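Local coordinates for hypothetical ntf2-like protein (Bacteroides fragilis, PDB 3SBU) that is of unknown function but belongs to the NTF2-like clan, whose cystatin-like fold packs helices against a curved beta sheet, at residues Val155-Phe158 and Gly159-Thr163. Numbering follows the deposited sequence.
Sequences VEFF and GHFAT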
ATOM      1  N   VAL A 155      -1.085 -22.738  12.730  1.00 39.32           N
ATOM      2  CA  VAL A 155      -2.389 -22.180  13.103  1.00 40.70           C
ATOM      3  C   VAL A 155      -2.302 -21.434  14.423  1.00 48.56           C
ATOM      4  O   VAL A 155      -2.782 -20.293  14.532  1.00 49.83           O
ATOM      5  CB  VAL A 155      -3.473 -23.287  13.132  1.00 44.93           C
ATOM      6  CG1 VAL A 155      -4.800 -22.763  13.700  1.00 45.72           C
ATOM      7  CG2 VAL A 155      -3.680 -23.875  11.731  1.00 43.79           C
ATOM      8  N   GLU A 156      -1.656 -22.066  15.407  1.00 45.51           N
ATOM      9  CA  GLU A 156      -1.519 -21.492  16.728  1.00 46.71           C
ATOM     10  C   GLU A 156      -0.559 -20.338  16.660  1.00 48.73           C
ATOM     11  O   GLU A 156      -0.845 -19.319  17.266  1.00 47.56           O
ATOM     12  CB  GLU A 156      -1.102 -22.541  17.771  1.00 49.16           C
ATOM     13  CG  GLU A 156      -2.102 -23.696  17.829  1.00 67.84           C
ATOM     14  CD  GLU A 156      -2.700 -24.033  19.181  1.00 95.32           C
ATOM     15  OE1 GLU A 156      -3.678 -23.363  19.592  1.00106.96           O
ATOM     16  OE2 GLU A 156      -2.222 -25.007  19.805  1.00 72.26           O
ATOM     17  N   PHE A 157       0.542 -20.446  15.889  1.00 44.60           N
ATOM     18  CA  PHE A 157       1.469 -19.329  15.713  1.00 42.74           C
ATOM     19  C   PHE A 157       0.712 -18.134  15.076  1.00 44.16           C
ATOM     20  O   PHE A 157       0.888 -16.990  15.510  1.00 44.22           O
ATOM     21  CB  PHE A 157       2.676 -19.746  14.828  1.00 42.17           C
ATOM     22  CG  PHE A 157       3.222 -18.625  13.966  1.00 41.35           C
ATOM     23  CD1 PHE A 157       4.148 -17.728  14.478  1.00 43.20           C
ATOM     24  CD2 PHE A 157       2.770 -18.439  12.655  1.00 39.72           C
ATOM     25  CE1 PHE A 157       4.630 -16.673  13.704  1.00 42.92           C
ATOM     26  CE2 PHE A 157       3.229 -17.361  11.888  1.00 40.83           C
ATOM     27  CZ  PHE A 157       4.181 -16.504  12.408  1.00 39.79           C
ATOM     28  N   PHE A 158      -0.105 -18.414  14.037  1.00 39.75           N
ATOM     29  CA  PHE A 158      -0.812 -17.374  13.291  1.00 39.79           C
ATOM     30  C   PHE A 158      -1.754 -16.563  14.181  1.00 44.39           C
ATOM     31  O   PHE A 158      -1.772 -15.340  14.049  1.00 43.86           O
ATOM     32  CB  PHE A 158      -1.566 -17.899  12.058  1.00 40.79           C
ATOM     33  CG  PHE A 158      -2.053 -16.730  11.218  1.00 42.02           C
ATOM     34  CD1 PHE A 158      -1.166 -16.015  10.414  1.00 44.39           C
ATOM     35  CD2 PHE A 158      -3.375 -16.279  11.317  1.00 44.68           C
ATOM     36  CE1 PHE A 158      -1.602 -14.904   9.681  1.00 45.98           C
ATOM     37  CE2 PHE A 158      -3.812 -15.165  10.582  1.00 48.01           C
ATOM     38  CZ  PHE A 158      -2.921 -14.484   9.773  1.00 45.27           C
ATOM     39  N   GLY A 159      -2.475 -17.222  15.087  1.00 43.10           N
ATOM     40  CA  GLY A 159      -3.355 -16.547  16.039  1.00 44.82           C
ATOM     41  C   GLY A 159      -2.623 -15.522  16.884  1.00 50.68           C
ATOM     42  O   GLY A 159      -3.137 -14.419  17.110  1.00 54.01           O
ATOM     43  N   HIS A 160      -1.408 -15.885  17.342  1.00 46.01           N
ATOM     44  CA  HIS A 160      -0.564 -15.008  18.150  0.50 47.05           C
ATOM     45  C   HIS A 160       0.037 -13.904  17.274  1.00 50.54           C
ATOM     46  O   HIS A 160       0.047 -12.753  17.684  1.00 52.15           O
ATOM     47  CB  HIS A 160       0.525 -15.816  18.863  0.50 47.67           C
ATOM     48  CG  HIS A 160      -0.023 -16.727  19.923  0.50 51.89           C
ATOM     49  ND1 HIS A 160      -0.072 -18.101  19.742  0.50 52.59           N
ATOM     50  CD2 HIS A 160      -0.567 -16.426  21.124  0.50 54.97           C
ATOM     51  CE1 HIS A 160      -0.636 -18.588  20.836  0.50 52.73           C
ATOM     52  NE2 HIS A 160      -0.951 -17.618  21.694  0.50 54.74           N
ATOM     53  N   PHE A 161       0.493 -14.247  16.045  1.00 44.16           N
ATOM     54  CA  PHE A 161       1.068 -13.308  15.065  1.00 42.25           C
ATOM     55  C   PHE A 161       0.043 -12.219  14.707  1.00 49.79           C
ATOM     56  O   PHE A 161       0.407 -11.041  14.644  1.00 50.15           O
ATOM     57  CB  PHE A 161       1.522 -14.061  13.778  1.00 40.53           C
ATOM     58  CG  PHE A 161       2.257 -13.237  12.733  1.00 39.99           C
ATOM     59  CD1 PHE A 161       3.637 -13.052  12.811  1.00 40.87           C
ATOM     60  CD2 PHE A 161       1.570 -12.661  11.668  1.00 40.25           C
ATOM     61  CE1 PHE A 161       4.322 -12.302  11.848  1.00 40.35           C
ATOM     62  CE2 PHE A 161       2.243 -11.884  10.719  1.00 42.33           C
ATOM     63  CZ  PHE A 161       3.620 -11.715  10.811  1.00 40.53           C
ATOM     64  N   ALA A 162      -1.234 -12.627  14.463  1.00 47.45           N
ATOM     65  CA  ALA A 162      -2.336 -11.735  14.071  1.00 49.12           C
ATOM     66  C   ALA A 162      -2.847 -10.811  15.194  1.00 56.49           C
ATOM     67  O   ALA A 162      -3.486  -9.803  14.881  1.00 56.70           O
ATOM     68  CB  ALA A 162      -3.511 -12.559  13.540  1.00 49.15           C
ATOM     69  N   THR A 163      -2.610 -11.153  16.480  1.00 55.14           N
ATOM     70  CA  THR A 163      -3.177 -10.386  17.608  1.00 58.21           C
ATOM     71  C   THR A 163      -2.157  -9.705  18.542  1.00 66.16           C
ATOM     72  O   THR A 163      -2.560  -8.837  19.318  1.00 69.12           O
ATOM     73  CB  THR A 163      -4.077 -11.287  18.464  1.00 60.39           C
ATOM     74  OG1 THR A 163      -3.321 -12.390  18.937  1.00 65.34           O
ATOM     75  CG2 THR A 163      -5.291 -11.819  17.713  1.00 55.26           C
TER
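Phe-157 and Phe-161, one turn apart on helix 154-163, illustrate how aromatic side chains at i and i+4 meet along a helix. The two side chains leave the helix in the same direction, their ring planes inclined obliquely at 40° and their centroids 5.3 Å apart. The far end of the first ring does the touching, with Phe-157 CZ 3.5 Å from Phe-161 CD1. Phe-161 CB also sits over one face of the Phe-157 ring, displaced toward its rim, in a CH-pi contact 4.2 Å from the centroid. The first torsion of Phe-161 (chi1 -174°) sets CG beside the carbonyl carbon and brings CD1 against Phe-157 CZ; Phe-244 meets the Phe-161 ring edge-to-face, and Trp-251 lies by the Phe-157 ring. This buried aromatic side thus joins the helix to the antiparallel sheet containing strand 240-245. Apolar contact also links Phe-158 to Ala-162, where ring atom CE2 stands 4.0 Å from the methyl CB.

Backbone alpha-helical bonds link Phe-161 N to Phe-157 O and Ala-162 N to Phe-158 O. On the exposed side the pattern is looser: Glu-156 O receives a long, weak bond from His-160 N (3.5 Å) and a second weak one from His-160 ND1 (2.9 Å), bent to 129° at the hydrogen. Thr-163 OG1 donates to Gly-159 O, four residues back, at 2.7 Å.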